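Local coordinates for protein putative peptidyl-arginine deiminase (Chlorobium tepidum, PDB 1XKN) that probably hydrolyses guanidino groups, acting as an agmatine deiminase or a peptidyl-arginine deiminase, at residues N117-A122 / D132-P137; W94-G99 / V340-P345; T151-E156 / N179-L184. All coordinates share one frame; numbering follows the deposited sequence.

Contact 1. Residues N117-A122 / D132-P137. With NA (sodium ion), chain B.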
loop_
_atom_site.group_PDB
_atom_site.type_symbol
_atom_site.label_atom_id
_atom_site.label_comp_id
_atom_site.label_asym_id
_atom_site.label_seq_id
_atom_site.Cartn_x
_atom_site.Cartn_y
_atom_site.Cartn_z
ATOM N N ASN A 117 -6.610 -0.999 13.948
ATOM C CA ASN A 117 -6.066 0.342 14.042
ATOM C C ASN A 117 -4.670 0.432 14.656
ATOM O O ASN A 117 -4.499 0.245 15.863
ATOM C CB ASN A 117 -7.045 1.196 14.847
ATOM C CG ASN A 117 -6.589 2.616 14.995
ATOM O OD1 ASN A 117 -6.281 3.277 14.008
ATOM N ND2 ASN A 117 -6.554 3.106 16.228
ATOM N N TRP A 118 -3.670 0.707 13.822
ATOM C CA TRP A 118 -2.296 0.859 14.304
ATOM C C TRP A 118 -2.083 2.353 14.455
ATOM O O TRP A 118 -2.896 3.133 13.986
ATOM C CB TRP A 118 -1.276 0.328 13.288
ATOM C CG TRP A 118 -1.428 -1.123 12.982
ATOM C CD1 TRP A 118 -2.257 -1.681 12.054
ATOM C CD2 TRP A 118 -0.785 -2.212 13.655
ATOM N NE1 TRP A 118 -2.177 -3.048 12.108
ATOM C CE2 TRP A 118 -1.284 -3.404 13.084
ATOM C CE3 TRP A 118 0.159 -2.296 14.687
ATOM C CZ2 TRP A 118 -0.870 -4.672 13.514
ATOM C CZ3 TRP A 118 0.570 -3.559 15.114
ATOM C CH2 TRP A 118 0.052 -4.727 14.528
ATOM N N GLU A 119 -1.002 2.759 15.103
ATOM C CA GLU A 119 -0.735 4.180 15.249
ATOM C C GLU A 119 0.017 4.691 14.032
ATOM O O GLU A 119 0.714 3.938 13.355
ATOM C CB GLU A 119 0.080 4.447 16.515
ATOM C CG GLU A 119 -0.703 4.228 17.788
ATOM C CD GLU A 119 -1.918 5.126 17.869
ATOM O OE1 GLU A 119 -1.743 6.358 17.980
ATOM O OE2 GLU A 119 -3.053 4.602 17.817
ATOM N N TYR A 120 -0.139 5.980 13.757
ATOM C CA TYR A 120 0.525 6.622 12.635
ATOM C C TYR A 120 1.238 7.853 13.176
ATOM O O TYR A 120 0.680 8.579 14.006
ATOM C CB TYR A 120 -0.503 7.052 11.582
ATOM C CG TYR A 120 0.082 7.728 10.359
ATOM C CD1 TYR A 120 0.855 7.013 9.446
ATOM C CD2 TYR A 120 -0.157 9.080 10.099
ATOM C CE1 TYR A 120 1.375 7.621 8.304
ATOM C CE2 TYR A 120 0.360 9.700 8.956
ATOM C CZ TYR A 120 1.124 8.960 8.063
ATOM O OH TYR A 120 1.632 9.556 6.928
ATOM N N ASN A 121 2.469 8.088 12.728
ATOM C CA ASN A 121 3.201 9.270 13.177
ATOM C C ASN A 121 3.974 9.975 12.062
ATOM O O ASN A 121 5.059 10.506 12.288
ATOM C CB ASN A 121 4.135 8.932 14.356
ATOM C CG ASN A 121 5.336 8.071 13.966
ATOM O OD1 ASN A 121 6.200 7.795 14.806
ATOM N ND2 ASN A 121 5.402 7.655 12.715
ATOM N N ALA A 122 3.394 9.989 10.864
ATOM C CA ALA A 122 3.995 10.643 9.700
ATOM C C ALA A 122 5.423 10.186 9.421
ATOM O O ALA A 122 6.351 10.995 9.376
ATOM C CB ALA A 122 3.956 12.163 9.883
ATOM N N ASP A 132 -5.508 13.702 12.181
ATOM C CA ASP A 132 -6.641 13.254 11.386
ATOM C C ASP A 132 -6.284 11.974 10.642
ATOM O O ASP A 132 -7.105 11.063 10.554
ATOM C CB ASP A 132 -7.113 14.340 10.417
ATOM C CG ASP A 132 -7.961 15.394 11.105
ATOM O OD1 ASP A 132 -8.788 15.016 11.964
ATOM O OD2 ASP A 132 -7.823 16.592 10.780
ATOM N N ASP A 133 -5.066 11.891 10.110
ATOM C CA ASP A 133 -4.644 10.673 9.413
ATOM C C ASP A 133 -4.739 9.499 10.378
ATOM O O ASP A 133 -5.222 8.425 10.026
ATOM C CB ASP A 133 -3.190 10.760 8.937
ATOM C CG ASP A 133 -2.989 11.765 7.838
ATOM O OD1 ASP A 133 -3.945 12.025 7.078
ATOM O OD2 ASP A 133 -1.856 12.280 7.721
ATOM N N ASN A 134 -4.259 9.714 11.600
ATOM C CA ASN A 134 -4.262 8.678 12.625
ATOM C C ASN A 134 -5.692 8.257 12.971
ATOM O O ASN A 134 -5.928 7.126 13.386
ATOM C CB ASN A 134 -3.522 9.196 13.867
ATOM C CG ASN A 134 -3.022 8.081 14.772
ATOM O OD1 ASN A 134 -2.704 6.988 14.316
ATOM N ND2 ASN A 134 -2.925 8.370 16.064
ATOM N N ALA A 135 -6.651 9.156 12.772
ATOM C CA ALA A 135 -8.052 8.866 13.080
ATOM C C ALA A 135 -8.839 8.247 11.925
ATOM O O ALA A 135 -9.970 7.799 12.115
ATOM C CB ALA A 135 -8.753 10.148 13.549
ATOM N N VAL A 136 -8.251 8.214 10.732
ATOM C CA VAL A 136 -8.946 7.661 9.572
ATOM C C VAL A 136 -9.555 6.272 9.801
ATOM O O VAL A 136 -10.720 6.052 9.484
ATOM C CB VAL A 136 -8.021 7.632 8.331
ATOM C CG1 VAL A 136 -8.699 6.890 7.185
ATOM C CG2 VAL A 136 -7.700 9.063 7.902
ATOM N N PRO A 137 -8.783 5.320 10.353
ATOM C CA PRO A 137 -9.353 3.987 10.578
ATOM C C PRO A 137 -10.626 4.007 11.425
ATOM O O PRO A 137 -11.574 3.264 11.151
ATOM C CB PRO A 137 -8.213 3.237 11.259
ATOM C CG PRO A 137 -6.994 3.873 10.648
ATOM C CD PRO A 137 -7.351 5.342 10.698
HETATM NA NA NA B . -4.410 5.099 13.719
HETATM O O HOH W 1 -8.041 5.513 14.032
HETATM O O HOH W 2 -5.129 5.637 16.274
HETATM O O HOH W 3 -3.703 4.787 11.214
#
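N117, W118 and N134 wrap a sodium ion where strand residues 117-119 and helix residues 132-137 run nearly antiparallel. N134 supplies two oxygens: its side-chain OD1 lies 2.6 Å from the sodium, and its backbone O 2.5 Å. The strand adds N117 OD1, at 2.6 Å from the ion, and the W118 carbonyl O; two waters bring the count to six. Another water donates to both N117 OD1 and N134 O, and P137 CB packs against N117 OD1 at 3.4 Å. In N134, chi1 (-159°) sets CG beside the carbonyl carbon; OD1 faces the ion and ND2 faces E119. OD1 of N134 also accepts from Y120 N at 2.8 Å, the donor standing above the carbonyl plane. Its ND2 makes a nearly straight bond (176°) to E119 OE1, 3.0 Å away, in its own amide plane but from above the E119 carboxylate. E119 OE2 takes a bond from one of the sodium-bound waters, which in turn accepts from N117 ND2; that nitrogen also bonds S150. Further out, D133, whose OD1 accepts from the backbone N of N91 and of D92, lies beside the Y120 ring. Every protein ligand is a neutral oxygen, and the second-shell carboxylate of E119 may help to balance the charge.

Contact 2. Residues W94-G99 / V340-P345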
loop_
_atom_site.group_PDB
_atom_site.type_symbol
_atom_site.label_atom_id
_atom_site.label_comp_id
_atom_site.label_asym_id
_atom_site.label_seq_id
_atom_site.Cartn_x
_atom_site.Cartn_y
_atom_site.Cartn_z
ATOM N N TRP A 94 -1.677 9.564 2.019
ATOM C CA TRP A 94 -1.077 8.237 2.118
ATOM C C TRP A 94 -1.975 7.221 2.823
ATOM O O TRP A 94 -1.656 6.711 3.906
ATOM C CB TRP A 94 0.274 8.357 2.818
ATOM C CG TRP A 94 1.084 9.503 2.269
ATOM C CD1 TRP A 94 1.600 10.552 2.975
ATOM C CD2 TRP A 94 1.437 9.734 0.895
ATOM N NE1 TRP A 94 2.248 11.421 2.129
ATOM C CE2 TRP A 94 2.164 10.945 0.850
ATOM C CE3 TRP A 94 1.209 9.037 -0.300
ATOM C CZ2 TRP A 94 2.666 11.475 -0.344
ATOM C CZ3 TRP A 94 1.711 9.565 -1.493
ATOM C CH2 TRP A 94 2.432 10.775 -1.502
ATOM N N CYS A 95 -3.092 6.918 2.171
ATOM C CA CYS A 95 -4.086 5.987 2.695
ATOM C C CYS A 95 -3.510 4.602 2.993
ATOM O O CYS A 95 -4.024 3.881 3.845
ATOM C CB CYS A 95 -5.252 5.873 1.704
ATOM S SG CYS A 95 -6.780 5.241 2.439
ATOM N N ARG A 96 -2.452 4.223 2.286
ATOM C CA ARG A 96 -1.831 2.922 2.512
ATOM C C ARG A 96 -1.264 2.850 3.926
ATOM O O ARG A 96 -1.382 1.830 4.606
ATOM C CB ARG A 96 -0.698 2.694 1.505
ATOM C CG ARG A 96 0.167 1.467 1.788
ATOM C CD ARG A 96 -0.650 0.190 1.715
ATOM N NE ARG A 96 -1.370 0.098 0.448
ATOM C CZ ARG A 96 -2.226 -0.872 0.144
ATOM N NH1 ARG A 96 -2.848 -0.865 -1.029
ATOM N NH2 ARG A 96 -2.461 -1.846 1.013
ATOM N N ASP A 97 -0.661 3.951 4.362
ATOM C CA ASP A 97 -0.024 4.012 5.674
ATOM C C ASP A 97 -0.913 4.392 6.861
ATOM O O ASP A 97 -0.717 3.871 7.959
ATOM C CB ASP A 97 1.181 4.953 5.588
ATOM C CG ASP A 97 2.228 4.457 4.607
ATOM O OD1 ASP A 97 3.123 5.243 4.244
ATOM O OD2 ASP A 97 2.160 3.272 4.210
ATOM N N HIS A 98 -1.882 5.282 6.652
ATOM C CA HIS A 98 -2.765 5.702 7.741
ATOM C C HIS A 98 -4.154 5.074 7.618
ATOM O O HIS A 98 -4.954 5.116 8.557
ATOM C CB HIS A 98 -2.879 7.244 7.772
ATOM C CG HIS A 98 -3.639 7.836 6.620
ATOM N ND1 HIS A 98 -3.112 8.814 5.802
ATOM C CD2 HIS A 98 -4.901 7.617 6.177
ATOM C CE1 HIS A 98 -4.017 9.173 4.907
ATOM N NE2 HIS A 98 -5.111 8.462 5.113
ATOM N N GLY A 99 -4.412 4.476 6.458
ATOM C CA GLY A 99 -5.704 3.869 6.158
ATOM C C GLY A 99 -6.153 2.630 6.913
ATOM O O GLY A 99 -5.391 2.039 7.676
ATOM N N VAL A 340 -0.993 5.451 -2.005
ATOM C CA VAL A 340 -2.235 6.212 -1.891
ATOM C C VAL A 340 -3.504 5.366 -1.862
ATOM O O VAL A 340 -4.615 5.898 -1.866
ATOM C CB VAL A 340 -2.348 7.263 -3.027
ATOM C CG1 VAL A 340 -1.178 8.225 -2.946
ATOM C CG2 VAL A 340 -2.389 6.576 -4.390
ATOM N N THR A 341 -3.340 4.053 -1.805
ATOM C CA THR A 341 -4.484 3.149 -1.793
ATOM C C THR A 341 -4.489 2.204 -0.604
ATOM O O THR A 341 -3.481 2.029 0.072
ATOM C CB THR A 341 -4.469 2.251 -3.044
ATOM O OG1 THR A 341 -3.235 1.516 -3.078
ATOM C CG2 THR A 341 -4.577 3.080 -4.308
ATOM N N HIS A 342 -5.651 1.623 -0.338
ATOM C CA HIS A 342 -5.776 0.598 0.682
ATOM C C HIS A 342 -7.015 -0.193 0.363
ATOM O O HIS A 342 -8.125 0.338 0.307
ATOM C CB HIS A 342 -5.861 1.130 2.111
ATOM C CG HIS A 342 -5.403 0.129 3.125
ATOM N ND1 HIS A 342 -5.978 -1.119 3.251
ATOM C CD2 HIS A 342 -4.355 0.148 3.981
ATOM C CE1 HIS A 342 -5.298 -1.826 4.136
ATOM N NE2 HIS A 342 -4.307 -1.081 4.592
ATOM N N GLU A 343 -6.810 -1.477 0.129
ATOM C CA GLU A 343 -7.913 -2.341 -0.201
ATOM C C GLU A 343 -8.805 -2.610 0.996
ATOM O O GLU A 343 -8.407 -2.436 2.150
ATOM C CB GLU A 343 -7.387 -3.676 -0.747
ATOM C CG GLU A 343 -6.698 -4.575 0.289
ATOM C CD GLU A 343 -5.251 -4.200 0.567
ATOM O OE1 GLU A 343 -4.778 -3.156 0.070
ATOM O OE2 GLU A 343 -4.574 -4.957 1.297
ATOM N N GLU A 344 -10.032 -3.004 0.692
ATOM C CA GLU A 344 -10.987 -3.405 1.708
ATOM C C GLU A 344 -11.346 -4.808 1.253
ATOM O O GLU A 344 -12.058 -4.980 0.266
ATOM C CB GLU A 344 -12.257 -2.556 1.713
ATOM C CG GLU A 344 -13.311 -3.182 2.638
ATOM C CD GLU A 344 -14.644 -2.459 2.664
ATOM O OE1 GLU A 344 -15.583 -2.997 3.292
ATOM O OE2 GLU A 344 -14.756 -1.367 2.070
ATOM N N PRO A 345 -10.826 -5.832 1.935
ATOM C CA PRO A 345 -11.160 -7.196 1.516
ATOM C C PRO A 345 -12.642 -7.512 1.721
ATOM O O PRO A 345 -13.276 -6.972 2.627
ATOM C CB PRO A 345 -10.249 -8.059 2.390
ATOM C CG PRO A 345 -10.051 -7.205 3.625
ATOM C CD PRO A 345 -9.838 -5.841 3.027
#
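Helix 95-98, a single turn, packs against segment 340-345 close to the centre of the molecule, and R96 makes the largest single contribution by laying its guanidinium across T341, H342 and E343. The R96 chain bends at chi2 (62°), which places CD, and again at chi3, which places NE. Its planar end stacks on the H342 ring, with centres 4.7 Å apart and planes inclined at 24°. NH2 of R96 stands over the centre of that ring. The same nitrogen forms a salt bridge with E343, reaching OE1 at 2.8 Å on the syn side of the carboxylate and close to the guanidinium plane. A weak bond joins R96 NH1 to the same oxygen, while NH1 also donates to T341 OG1 at 3.2 Å; that hydroxyl has its main partner in the carbonyl of I337. NE of R96 goes to the carbonyl of H338. The H342 ring has its rotation fixed by ND1, which donates to E343 O at 3.0 Å on an in-plane lone pair. At the helix start, W94 meets V340 through apolar atoms, CZ3 to CG1 at 3.5 Å. A buried arginine charge is thus answered by the E343 carboxylate, the H338 carbonyl and the T341 hydroxyl. Strand 342-345 pairs antiparallel with strand 15-21, so a strand near the C-terminus joins a sheet begun near the N-terminus, consistent with the α/β-propeller (pentein) fold of guanidino-group modifying enzymes.

Contact 3. Residues T151-E156 / N179-L184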
loop_
_atom_site.group_PDB
_atom_site.type_symbol
_atom_site.label_atom_id
_atom_site.label_comp_id
_atom_site.label_asym_id
_atom_site.label_seq_id
_atom_site.Cartn_x
_atom_site.Cartn_y
_atom_site.Cartn_z
ATOM N N THR A 151 -4.038 -1.266 18.471
ATOM C CA THR A 151 -2.814 -1.922 18.933
ATOM C C THR A 151 -1.907 -1.040 19.784
ATOM O O THR A 151 -1.152 -1.539 20.620
ATOM C CB THR A 151 -1.958 -2.391 17.752
ATOM O OG1 THR A 151 -1.402 -1.245 17.094
ATOM C CG2 THR A 151 -2.795 -3.178 16.764
ATOM N N GLY A 152 -1.959 0.266 19.545
ATOM C CA GLY A 152 -1.121 1.186 20.289
ATOM C C GLY A 152 0.301 1.228 19.759
ATOM O O GLY A 152 1.163 1.908 20.320
HETATM N N MSE A 153 0.546 0.499 18.673
HETATM C CA MSE A 153 1.873 0.440 18.059
HETATM C C MSE A 153 1.867 1.135 16.701
HETATM O O MSE A 153 0.908 1.009 15.939
HETATM C CB MSE A 153 2.301 -1.025 17.882
HETATM C CG MSE A 153 3.684 -1.212 17.263
HETATM SE SE MSE A 153 4.160 -3.076 16.963
HETATM C CE MSE A 153 4.037 -3.099 15.029
ATOM N N VAL A 154 2.933 1.870 16.401
ATOM C CA VAL A 154 3.037 2.560 15.122
ATOM C C VAL A 154 3.358 1.553 14.025
ATOM O O VAL A 154 4.291 0.758 14.150
ATOM C CB VAL A 154 4.152 3.636 15.151
ATOM C CG1 VAL A 154 4.352 4.233 13.757
ATOM C CG2 VAL A 154 3.788 4.731 16.145
ATOM N N LEU A 155 2.568 1.583 12.957
ATOM C CA LEU A 155 2.772 0.687 11.826
ATOM C C LEU A 155 2.077 1.247 10.597
ATOM O O LEU A 155 0.909 1.636 10.659
ATOM C CB LEU A 155 2.212 -0.711 12.121
ATOM C CG LEU A 155 2.479 -1.746 11.024
ATOM C CD1 LEU A 155 3.968 -2.070 10.998
ATOM C CD2 LEU A 155 1.666 -3.013 11.275
ATOM N N GLU A 156 2.806 1.301 9.488
ATOM C CA GLU A 156 2.247 1.783 8.233
ATOM C C GLU A 156 1.985 0.567 7.356
ATOM O O GLU A 156 2.784 -0.369 7.328
ATOM C CB GLU A 156 3.227 2.710 7.508
ATOM C CG GLU A 156 3.557 3.989 8.252
ATOM C CD GLU A 156 4.942 3.966 8.858
ATOM O OE1 GLU A 156 5.104 4.479 9.985
ATOM O OE2 GLU A 156 5.874 3.454 8.198
ATOM N N ASN A 179 12.636 5.724 15.364
ATOM C CA ASN A 179 11.643 6.785 15.229
ATOM C C ASN A 179 10.205 6.288 15.122
ATOM O O ASN A 179 9.271 7.092 15.091
ATOM C CB ASN A 179 11.960 7.714 14.039
ATOM C CG ASN A 179 11.819 7.036 12.683
ATOM O OD1 ASN A 179 11.128 6.031 12.539
ATOM N ND2 ASN A 179 12.461 7.613 11.671
ATOM N N ARG A 180 10.011 4.975 15.082
ATOM C CA ARG A 180 8.653 4.450 14.990
ATOM C C ARG A 180 8.118 4.049 16.363
ATOM O O ARG A 180 7.164 4.652 16.864
ATOM C CB ARG A 180 8.598 3.261 14.025
ATOM C CG ARG A 180 8.864 3.626 12.557
ATOM C CD ARG A 180 8.007 4.805 12.096
ATOM N NE ARG A 180 7.764 4.802 10.653
ATOM C CZ ARG A 180 8.665 5.109 9.725
ATOM N NH1 ARG A 180 8.331 5.066 8.440
ATOM N NH2 ARG A 180 9.893 5.467 10.071
ATOM N N ASN A 181 8.733 3.037 16.966
ATOM C CA ASN A 181 8.326 2.565 18.289
ATOM C C ASN A 181 9.556 2.516 19.191
ATOM O O ASN A 181 10.119 1.451 19.447
ATOM C CB ASN A 181 7.690 1.177 18.179
ATOM C CG ASN A 181 6.453 1.174 17.305
ATOM O OD1 ASN A 181 6.479 0.715 16.160
ATOM N ND2 ASN A 181 5.361 1.704 17.839
ATOM N N PRO A 182 9.988 3.685 19.688
ATOM C CA PRO A 182 11.158 3.811 20.562
ATOM C C PRO A 182 11.267 2.786 21.687
ATOM O O PRO A 182 12.343 2.247 21.941
ATOM C CB PRO A 182 11.025 5.230 21.112
ATOM C CG PRO A 182 10.368 5.960 20.006
ATOM C CD PRO A 182 9.317 4.985 19.521
ATOM N N SER A 183 10.156 2.510 22.359
ATOM C CA SER A 183 10.181 1.582 23.482
ATOM C C SER A 183 10.162 0.099 23.135
ATOM O O SER A 183 10.417 -0.739 23.998
ATOM C CB SER A 183 9.017 1.880 24.430
ATOM O OG SER A 183 7.780 1.512 23.845
ATOM N N LEU A 184 9.883 -0.231 21.877
ATOM C CA LEU A 184 9.805 -1.630 21.471
ATOM C C LEU A 184 11.026 -2.195 20.766
ATOM O O LEU A 184 11.731 -1.491 20.044
ATOM C CB LEU A 184 8.597 -1.846 20.560
ATOM C CG LEU A 184 7.222 -1.443 21.088
ATOM C CD1 LEU A 184 6.174 -1.818 20.057
ATOM C CD2 LEU A 184 6.945 -2.135 22.412
#
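E156 and R180 form a side-on, two-pronged salt bridge that ties the chain beyond the corner after strand 148-152 to the loop leading into helix 186-197. This is the tight, buried end. R180 NE donates to E156 OE1 at 2.8 Å, nearly straight (166°), close to the guanidinium plane and on the syn lone pair of the oxygen. NH1 reaches E156 OE2 at 2.9 Å from above the carboxylate plane, the two planes being 39° apart, and has a second partner in the carbonyl of T214. OE2 of E156 also accepts from H217 NE2. The remaining nitrogen of the guanidinium is held as well: NH2 bonds N179 OD1 at 2.8 Å and makes a salt bridge with D215. Toward the partly exposed V154, N181 and L184 the contact relies on packing. V154 sets its CG2 against R180 O at 3.5 Å and its CG1 near the arginine CD. Beyond it, N181 packs on V154 and M153 and opens a type I turn ending at L184. There the buried selenomethionine M153, with CG anti to its backbone N (chi1 -179°), puts that CG 3.8 Å from L184 CD1.

Overall arrangement
Contact 2 is the most central, about 6 Å between its centre and that of the chain, and all its touching residues are buried; contact 1 is mostly buried farther out, and contact 3 is only partly covered. Contacts 1 and 3 share a sheet: strands 110-119 and 148-152 are neighbours, and backbone bonds probably link E119 to M153 and L155. Helix 95-98 of contact 2 connects to both, through H98 against D133, V136 and P137, and through D97 beside Y120 and E156. Their chemistry differs: neutral oxygens around a metal ion in contact 1, and an arginine–carboxylate pair in each of the others, stacked on a histidine in contact 2 and side-on in contact 3.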